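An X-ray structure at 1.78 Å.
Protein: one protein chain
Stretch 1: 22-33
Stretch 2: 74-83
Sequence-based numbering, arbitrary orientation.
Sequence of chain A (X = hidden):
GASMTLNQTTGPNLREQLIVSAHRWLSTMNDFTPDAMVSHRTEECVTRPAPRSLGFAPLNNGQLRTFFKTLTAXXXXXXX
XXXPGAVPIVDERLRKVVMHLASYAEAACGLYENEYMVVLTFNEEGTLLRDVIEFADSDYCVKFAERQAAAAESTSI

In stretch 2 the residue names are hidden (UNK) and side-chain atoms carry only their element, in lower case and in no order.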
ATOM      1  N   ALA A  22     -12.082   2.626  11.131  1.00 16.21           N
ATOM      2  CA  ALA A  22     -11.573   2.826   9.777  1.00 14.45           C
ATOM      3  C   ALA A  22     -12.677   3.321   8.849  1.00 14.73           C
ATOM      4  O   ALA A  22     -12.453   4.210   8.015  1.00 14.41           O
ATOM      5  CB  ALA A  22     -10.963   1.530   9.235  1.00 16.86           C
ATOM      6  N   HIS A  23     -13.884   2.764   8.972  1.00 16.53           N
ATOM      7  CA  HIS A  23     -14.969   3.268   8.142  1.00 18.76           C
ATOM      8  C   HIS A  23     -15.374   4.674   8.549  1.00 17.58           C
ATOM      9  O   HIS A  23     -15.775   5.471   7.693  1.00 19.56           O
ATOM     10  CB  HIS A  23     -16.162   2.312   8.192  1.00 20.80           C
ATOM     11  CG  HIS A  23     -15.994   1.115   7.305  1.00 25.54           C
ATOM     12  ND1 HIS A  23     -15.879   1.219   5.934  1.00 31.58           N
ATOM     13  CD2 HIS A  23     -15.897  -0.205   7.590  1.00 27.25           C
ATOM     14  CE1 HIS A  23     -15.725   0.012   5.415  1.00 29.41           C
ATOM     15  NE2 HIS A  23     -15.731  -0.869   6.399  1.00 26.34           N
ATOM     16  N   ARG A  24     -15.256   5.012   9.837  1.00 17.70           N
ATOM     17  CA  ARG A  24     -15.518   6.389  10.234  1.00 18.16           C
ATOM     18  C   ARG A  24     -14.514   7.335   9.601  1.00 17.46           C
ATOM     19  O   ARG A  24     -14.871   8.443   9.179  1.00 17.50           O
ATOM     20  CB  ARG A  24     -15.502   6.525  11.758  1.00 17.37           C
ATOM     21  CG  ARG A  24     -15.811   7.947  12.236  1.00 22.47           C
ATOM     22  CD  ARG A  24     -15.765   8.023  13.749  1.00 24.29           C
ATOM     23  NE  ARG A  24     -14.449   7.616  14.237  1.00 24.11           N
ATOM     24  CZ  ARG A  24     -14.130   7.502  15.522  1.00 30.08           C
ATOM     25  NH1 ARG A  24     -12.909   7.116  15.868  1.00 23.42           N
ATOM     26  NH2 ARG A  24     -15.036   7.774  16.459  1.00 26.97           N
ATOM     27  N   TRP A  25     -13.242   6.916   9.533  1.00 17.67           N
ATOM     28  CA  TRP A  25     -12.236   7.743   8.878  1.00 16.54           C
ATOM     29  C   TRP A  25     -12.601   7.987   7.416  1.00 15.94           C
ATOM     30  O   TRP A  25     -12.494   9.113   6.922  1.00 18.08           O
ATOM     31  CB  TRP A  25     -10.860   7.081   9.002  1.00 16.98           C
ATOM     32  CG  TRP A  25      -9.756   7.878   8.388  1.00 18.47           C
ATOM     33  CD1 TRP A  25      -9.131   8.963   8.934  1.00 20.10           C
ATOM     34  CD2 TRP A  25      -9.139   7.656   7.108  1.00 18.54           C
ATOM     35  NE1 TRP A  25      -8.159   9.431   8.075  1.00 20.04           N
ATOM     36  CE2 TRP A  25      -8.146   8.647   6.948  1.00 16.82           C
ATOM     37  CE3 TRP A  25      -9.326   6.714   6.082  1.00 18.96           C
ATOM     38  CZ2 TRP A  25      -7.347   8.729   5.804  1.00 22.38           C
ATOM     39  CZ3 TRP A  25      -8.525   6.801   4.941  1.00 17.59           C
ATOM     40  CH2 TRP A  25      -7.551   7.798   4.818  1.00 23.75           C
ATOM     41  N   LEU A  26     -13.049   6.944   6.712  1.00 14.14           N
ATOM     42  CA  LEU A  26     -13.472   7.124   5.328  1.00 14.48           C
ATOM     43  C   LEU A  26     -14.664   8.071   5.234  1.00 16.89           C
ATOM     44  O   LEU A  26     -14.715   8.929   4.344  1.00 16.35           O
ATOM     45  CB  LEU A  26     -13.844   5.775   4.709  1.00 17.99           C
ATOM     46  CG  LEU A  26     -12.747   4.814   4.236  1.00 26.21           C
ATOM     47  CD1 LEU A  26     -13.410   3.629   3.543  1.00 20.85           C
ATOM     48  CD2 LEU A  26     -11.757   5.482   3.284  1.00 18.82           C
ATOM     49  N   SER A  27     -15.645   7.917   6.127  1.00 15.44           N
ATOM     50  CA  SER A  27     -16.863   8.710   5.990  1.00 17.82           C
ATOM     51  C   SER A  27     -16.595  10.177   6.291  1.00 18.76           C
ATOM     52  O   SER A  27     -17.158  11.059   5.632  1.00 19.38           O
ATOM     53  CB  SER A  27     -17.966   8.159   6.896  1.00 23.51           C
ATOM     54  OG  SER A  27     -17.704   8.497   8.243  1.00 30.72           O
ATOM     55  N   THR A  28     -15.715  10.463   7.262  1.00 16.25           N
ATOM     56  CA  THR A  28     -15.399  11.862   7.531  1.00 17.37           C
ATOM     57  C   THR A  28     -14.538  12.450   6.423  1.00 19.52           C
ATOM     58  O   THR A  28     -14.633  13.649   6.135  1.00 18.72           O
ATOM     59  CB  THR A  28     -14.730  12.025   8.905  1.00 17.63           C
ATOM     60  OG1 THR A  28     -13.535  11.240   8.983  1.00 17.29           O
ATOM     61  CG2 THR A  28     -15.679  11.583  10.017  1.00 21.25           C
ATOM     62  N   MET A  29     -13.708  11.635   5.769  1.00 18.44           N
ATOM     63  CA  MET A  29     -13.008  12.141   4.595  1.00 18.31           C
ATOM     64  C   MET A  29     -14.005  12.551   3.518  1.00 17.26           C
ATOM     65  O   MET A  29     -13.868  13.617   2.905  1.00 17.71           O
ATOM     66  CB  MET A  29     -12.030  11.094   4.055  1.00 19.86           C
ATOM     67  CG  MET A  29     -10.735  10.970   4.881  1.00 18.30           C
ATOM     68  SD  MET A  29      -9.726  12.464   4.852  1.00 20.71           S
ATOM     69  CE  MET A  29      -8.901  12.299   3.273  1.00 26.53           C
ATOM     70  N   ASN A  30     -15.031  11.729   3.295  1.00 15.48           N
ATOM     71  CA  ASN A  30     -16.032  12.055   2.287  1.00 17.51           C
ATOM     72  C   ASN A  30     -16.916  13.230   2.688  1.00 18.62           C
ATOM     73  O   ASN A  30     -17.532  13.851   1.814  1.00 17.92           O
ATOM     74  CB  ASN A  30     -16.870  10.816   1.991  1.00 16.30           C
ATOM     75  CG  ASN A  30     -16.115   9.832   1.115  1.00 23.85           C
ATOM     76  OD1 ASN A  30     -15.505  10.233   0.122  1.00 28.43           O
ATOM     77  ND2 ASN A  30     -16.083   8.573   1.515  1.00 22.35           N
ATOM     78  N   ASP A  31     -17.001  13.544   3.984  1.00 16.10           N
ATOM     79  CA  ASP A  31     -17.659  14.782   4.392  1.00 16.44           C
ATOM     80  C   ASP A  31     -16.948  15.997   3.818  1.00 24.58           C
ATOM     81  O   ASP A  31     -17.576  17.039   3.598  1.00 19.19           O
ATOM     82  CB  ASP A  31     -17.737  14.844   5.917  1.00 16.61           C
ATOM     83  CG  ASP A  31     -18.743  13.855   6.481  1.00 20.16           C
ATOM     84  OD1 ASP A  31     -19.714  13.507   5.760  1.00 19.44           O
ATOM     85  OD2 ASP A  31     -18.574  13.432   7.638  1.00 21.46           O
ATOM     86  N   PHE A  32     -15.638  15.881   3.574  1.00 18.75           N
ATOM     87  CA  PHE A  32     -14.884  16.846   2.769  1.00 18.32           C
ATOM     88  C   PHE A  32     -15.008  18.268   3.309  1.00 22.84           C
ATOM     89  O   PHE A  32     -15.208  19.224   2.558  1.00 23.35           O
ATOM     90  CB  PHE A  32     -15.294  16.777   1.294  1.00 19.76           C
ATOM     91  CG  PHE A  32     -14.201  17.197   0.342  1.00 20.99           C
ATOM     92  CD1 PHE A  32     -12.955  16.586   0.394  1.00 23.39           C
ATOM     93  CD2 PHE A  32     -14.421  18.187  -0.604  1.00 26.06           C
ATOM     94  CE1 PHE A  32     -11.940  16.966  -0.480  1.00 27.19           C
ATOM     95  CE2 PHE A  32     -13.410  18.573  -1.484  1.00 24.81           C
ATOM     96  CZ  PHE A  32     -12.173  17.961  -1.420  1.00 23.67           C
ATOM     97  N   THR A  33     -14.914  18.406   4.627  1.00 17.84           N
ATOM     98  CA  THR A  33     -14.604  19.691   5.220  1.00 19.99           C
ATOM     99  C   THR A  33     -13.284  19.541   5.956  1.00 20.01           C
ATOM    100  O   THR A  33     -12.979  18.451   6.448  1.00 18.39           O
ATOM    101  CB  THR A  33     -15.670  20.174   6.212  1.00 23.18           C
ATOM    102  OG1 THR A  33     -15.697  19.296   7.348  1.00 24.13           O
ATOM    103  CG2 THR A  33     -17.058  20.202   5.561  1.00 22.36           C
ATOM    104  N   UNK A  74     -10.374  23.743  -3.953  1.00 31.75           N
ATOM    105  CA  UNK A  74     -10.001  23.532  -5.344  1.00 35.32           C
ATOM    106  C   UNK A  74     -10.646  22.314  -5.986  1.00 35.79           C
ATOM    107  O   UNK A  74     -10.474  22.110  -7.194  1.00 37.47           O
ATOM    108  n   UNK A  74      -5.509  25.452  -4.530  1.00 53.04           N
ATOM    109  c   UNK A  74      -8.476  23.405  -5.464  1.00 36.11           C
ATOM    110  c   UNK A  74      -7.738  24.624  -4.960  1.00 41.32           C
ATOM    111  c   UNK A  74      -6.241  24.420  -4.941  1.00 53.50           C
ATOM    112  o   UNK A  74      -5.745  23.345  -5.292  1.00 53.04           O
ATOM    113  N   UNK A  75     -11.364  21.491  -5.228  1.00 29.36           N
ATOM    114  CA  UNK A  75     -11.946  20.278  -5.769  1.00 24.97           C
ATOM    115  C   UNK A  75     -13.392  20.142  -5.319  1.00 28.92           C
ATOM    116  O   UNK A  75     -13.784  20.643  -4.261  1.00 28.26           O
ATOM    117  s   UNK A  75      -8.838  17.704  -6.123  1.00 46.56           S
ATOM    118  c   UNK A  75     -11.137  19.041  -5.354  1.00 30.31           C
ATOM    119  c   UNK A  75      -9.651  19.216  -5.623  1.00 37.74           C
ATOM    120  c   UNK A  75      -9.189  16.698  -4.689  1.00 31.99           C
ATOM    121  N   UNK A  76     -14.180  19.471  -6.152  1.00 25.79           N
ATOM    122  CA  UNK A  76     -15.593  19.238  -5.904  1.00 30.76           C
ATOM    123  C   UNK A  76     -15.888  17.753  -6.061  1.00 28.35           C
ATOM    124  O   UNK A  76     -15.147  17.019  -6.721  1.00 28.60           O
ATOM    125  n   UNK A  76     -13.789  22.516 -10.284  1.00 43.47           N
ATOM    126  c   UNK A  76     -15.327  21.385  -8.674  1.00 55.37           C
ATOM    127  c   UNK A  76     -14.306  22.508  -8.887  1.00 47.20           C
ATOM    128  c   UNK A  76     -15.930  21.409  -7.263  1.00 47.89           C
ATOM    129  c   UNK A  76     -16.487  20.046  -6.873  1.00 35.20           C
ATOM    130  N   UNK A  77     -16.998  17.325  -5.460  1.00 26.29           N
ATOM    131  CA  UNK A  77     -17.513  15.962  -5.622  1.00 26.57           C
ATOM    132  C   UNK A  77     -16.453  14.921  -5.274  1.00 25.38           C
ATOM    133  O   UNK A  77     -16.270  13.923  -5.977  1.00 24.66           O
ATOM    134  o   UNK A  77     -20.086  16.846  -6.457  1.00 39.11           O
ATOM    135  c   UNK A  77     -19.233  16.639  -7.321  1.00 40.38           C
ATOM    136  n   UNK A  77     -19.275  17.202  -8.521  1.00 32.89           N
ATOM    137  c   UNK A  77     -18.053  15.749  -7.033  1.00 32.31           C
ATOM    138  N   UNK A  78     -15.751  15.170  -4.175  1.00 22.47           N
ATOM    139  CA  UNK A  78     -14.721  14.255  -3.695  1.00 21.01           C
ATOM    140  C   UNK A  78     -15.338  12.946  -3.227  1.00 24.54           C
ATOM    141  O   UNK A  78     -16.375  12.932  -2.555  1.00 23.54           O
ATOM    142  c   UNK A  78     -13.143  13.382  -0.705  1.00 24.05           C
ATOM    143  c   UNK A  78     -12.905  14.016  -1.921  1.00 24.26           C
ATOM    144  c   UNK A  78     -11.672  13.838  -2.536  1.00 25.46           C
ATOM    145  c   UNK A  78     -10.692  13.028  -1.951  1.00 26.91           C
ATOM    146  c   UNK A  78     -13.956  14.904  -2.546  1.00 21.56           C
ATOM    147  c   UNK A  78     -10.947  12.401  -0.742  1.00 21.20           C
ATOM    148  c   UNK A  78     -12.171  12.577  -0.114  1.00 23.65           C
ATOM    149  N   UNK A  79     -14.682  11.840  -3.564  1.00 20.58           N
ATOM    150  CA  UNK A  79     -15.068  10.551  -3.013  1.00 19.79           C
ATOM    151  C   UNK A  79     -13.820   9.727  -2.751  1.00 19.60           C
ATOM    152  O   UNK A  79     -12.918   9.673  -3.587  1.00 23.10           O
ATOM    153  o   UNK A  79     -17.223   8.376  -2.406  1.00 32.28           O
ATOM    154  n   UNK A  79     -15.846   7.362  -3.855  1.00 22.05           N
ATOM    155  c   UNK A  79     -16.004   9.776  -3.938  1.00 25.98           C
ATOM    156  c   UNK A  79     -16.418   8.437  -3.341  1.00 27.06           C
ATOM    157  N   UNK A  80     -13.778   9.101  -1.578  1.00 17.66           N
ATOM    158  CA  UNK A  80     -12.709   8.182  -1.201  1.00 15.92           C
ATOM    159  C   UNK A  80     -13.370   6.878  -0.786  1.00 15.15           C
ATOM    160  O   UNK A  80     -14.306   6.890   0.017  1.00 17.88           O
ATOM    161  c   UNK A  80     -10.038   8.638   1.642  1.00 16.42           C
ATOM    162  c   UNK A  80     -11.868   8.761  -0.056  1.00 14.66           C
ATOM    163  c   UNK A  80      -9.642   7.826  -0.692  1.00 16.91           C
ATOM    164  c   UNK A  80     -10.663   7.955   0.420  1.00 18.23           C
ATOM    165  N   UNK A  81     -12.903   5.760  -1.340  1.00 15.80           N
ATOM    166  CA  UNK A  81     -13.613   4.509  -1.123  1.00 15.53           C
ATOM    167  C   UNK A  81     -12.664   3.343  -1.308  1.00 16.68           C
ATOM    168  O   UNK A  81     -11.648   3.448  -1.998  1.00 14.50           O
ATOM    169  c   UNK A  81     -14.805   4.376  -2.082  1.00 17.84           C
ATOM    170  N   UNK A  82     -13.024   2.214  -0.702  1.00 14.68           N
ATOM    171  CA  UNK A  82     -12.289   0.987  -0.972  1.00 14.82           C
ATOM    172  C   UNK A  82     -12.288   0.702  -2.472  1.00 15.78           C
ATOM    173  O   UNK A  82     -13.289   0.933  -3.162  1.00 14.94           O
ATOM    174  c   UNK A  82     -13.584  -0.926   2.116  1.00 17.55           C
ATOM    175  c   UNK A  82     -11.152  -0.844   1.483  1.00 19.09           C
ATOM    176  c   UNK A  82     -12.910  -0.186  -0.203  1.00 16.60           C
ATOM    177  c   UNK A  82     -12.531  -0.206   1.284  1.00 18.68           C
ATOM    178  N   UNK A  83     -11.133   0.242  -2.978  1.00 12.57           N
ATOM    179  CA  UNK A  83     -11.019  -0.190  -4.366  1.00 13.11           C
ATOM    180  C   UNK A  83     -12.052  -1.279  -4.638  1.00 14.91           C
ATOM    181  O   UNK A  83     -12.484  -1.975  -3.719  1.00 14.28           O
ATOM    182  c   UNK A  83      -9.612  -0.722  -4.654  1.00 14.75           C
ATOM    183  s   UNK A  83      -8.619   1.201  -6.365  1.00 16.37           S
ATOM    184  c   UNK A  83      -7.881  -0.050  -7.443  1.00 18.45           C
ATOM    185  c   UNK A  83      -8.549   0.387  -4.763  1.00 13.14           C
TER
HETATM  186  O   HOH W   1     -17.457  14.761  -1.060  1.00 28.80           O

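Position 74 carries three carbons in a row, the third bearing one oxygen and one nitrogen. This is a primary amide on a two-carbon spacer, Gln 74, and its end leads away from the helix.

Position 75 has two carbons, a sulfur and a terminal carbon, unbranched; its CB lies 4.2 Å from Phe 32 CZ and its backbone O 3.5 Å from Phe 32 CE2, at the ring's edge. It is Met 75.

Position 76 shows four carbons in a row ending in nitrogen; its CA-to-CB bond points away from the helix, and the residue is exposed. It is Lys 76.

At 77 there are two carbons, the second carrying oxygen and nitrogen; its CA-to-CB bond also points away. This is Asn 77, at the corner where the chain turns.

Position 78 bears one carbon and then a six-carbon ring, laid against the ring of Phe 32 and reaching Met 29. A ring without a hydroxyl makes it Phe 78. The two ring planes differ by 12° but are slid apart, so they barely overlap; the slide brings Phe 78 CB over the face of Phe 32, 3.4 Å from its centroid, as a CH-pi contact.

Position 79 again has two carbons with oxygen and nitrogen on the second. Its CA is 3.2 Å from Asn 30 OD1, yet its CB points away overall. It is Asn 79.

Position 80 holds four carbons forked at the second, pointing toward the helix among Trp 25, Leu 26 and Met 29. The fork identifies Leu 80: its CG is 3.9 Å from Leu 26 CD2, and its CD2 is 4.0 Å from Met 29 CB.

A single carbon at 81, facing away, is Ala 81.

Position 82 repeats the four-carbon fork, and one tip approaches the imidazole of His 23. This is Leu 82, with CD1 4.0 Å from His 23 CE1.

Position 83, two carbons, sulfur and carbon, is Met 83, beyond reach of the helix.

The contact sets a nearly antiparallel strand against a helix, with alternation sending 78 and 80 inward and 79 and 81 outward. Asn 30 acts as a surrogate strand neighbor: Leu 80 N donates to Asn 30 OD1 at 2.7 Å, and Asn 30 ND2 donates to Leu 80 O at 2.9 Å, so one amide satisfies both backbone polar groups of one residue. A water extends this bridge, donating to Asn 30 O and Phe 78 O. Phe 32, leaving the helix with positive phi, packs its ring against Phe 78 and Met 75.

Stretch 2 (74-83) QMKNFNLALM
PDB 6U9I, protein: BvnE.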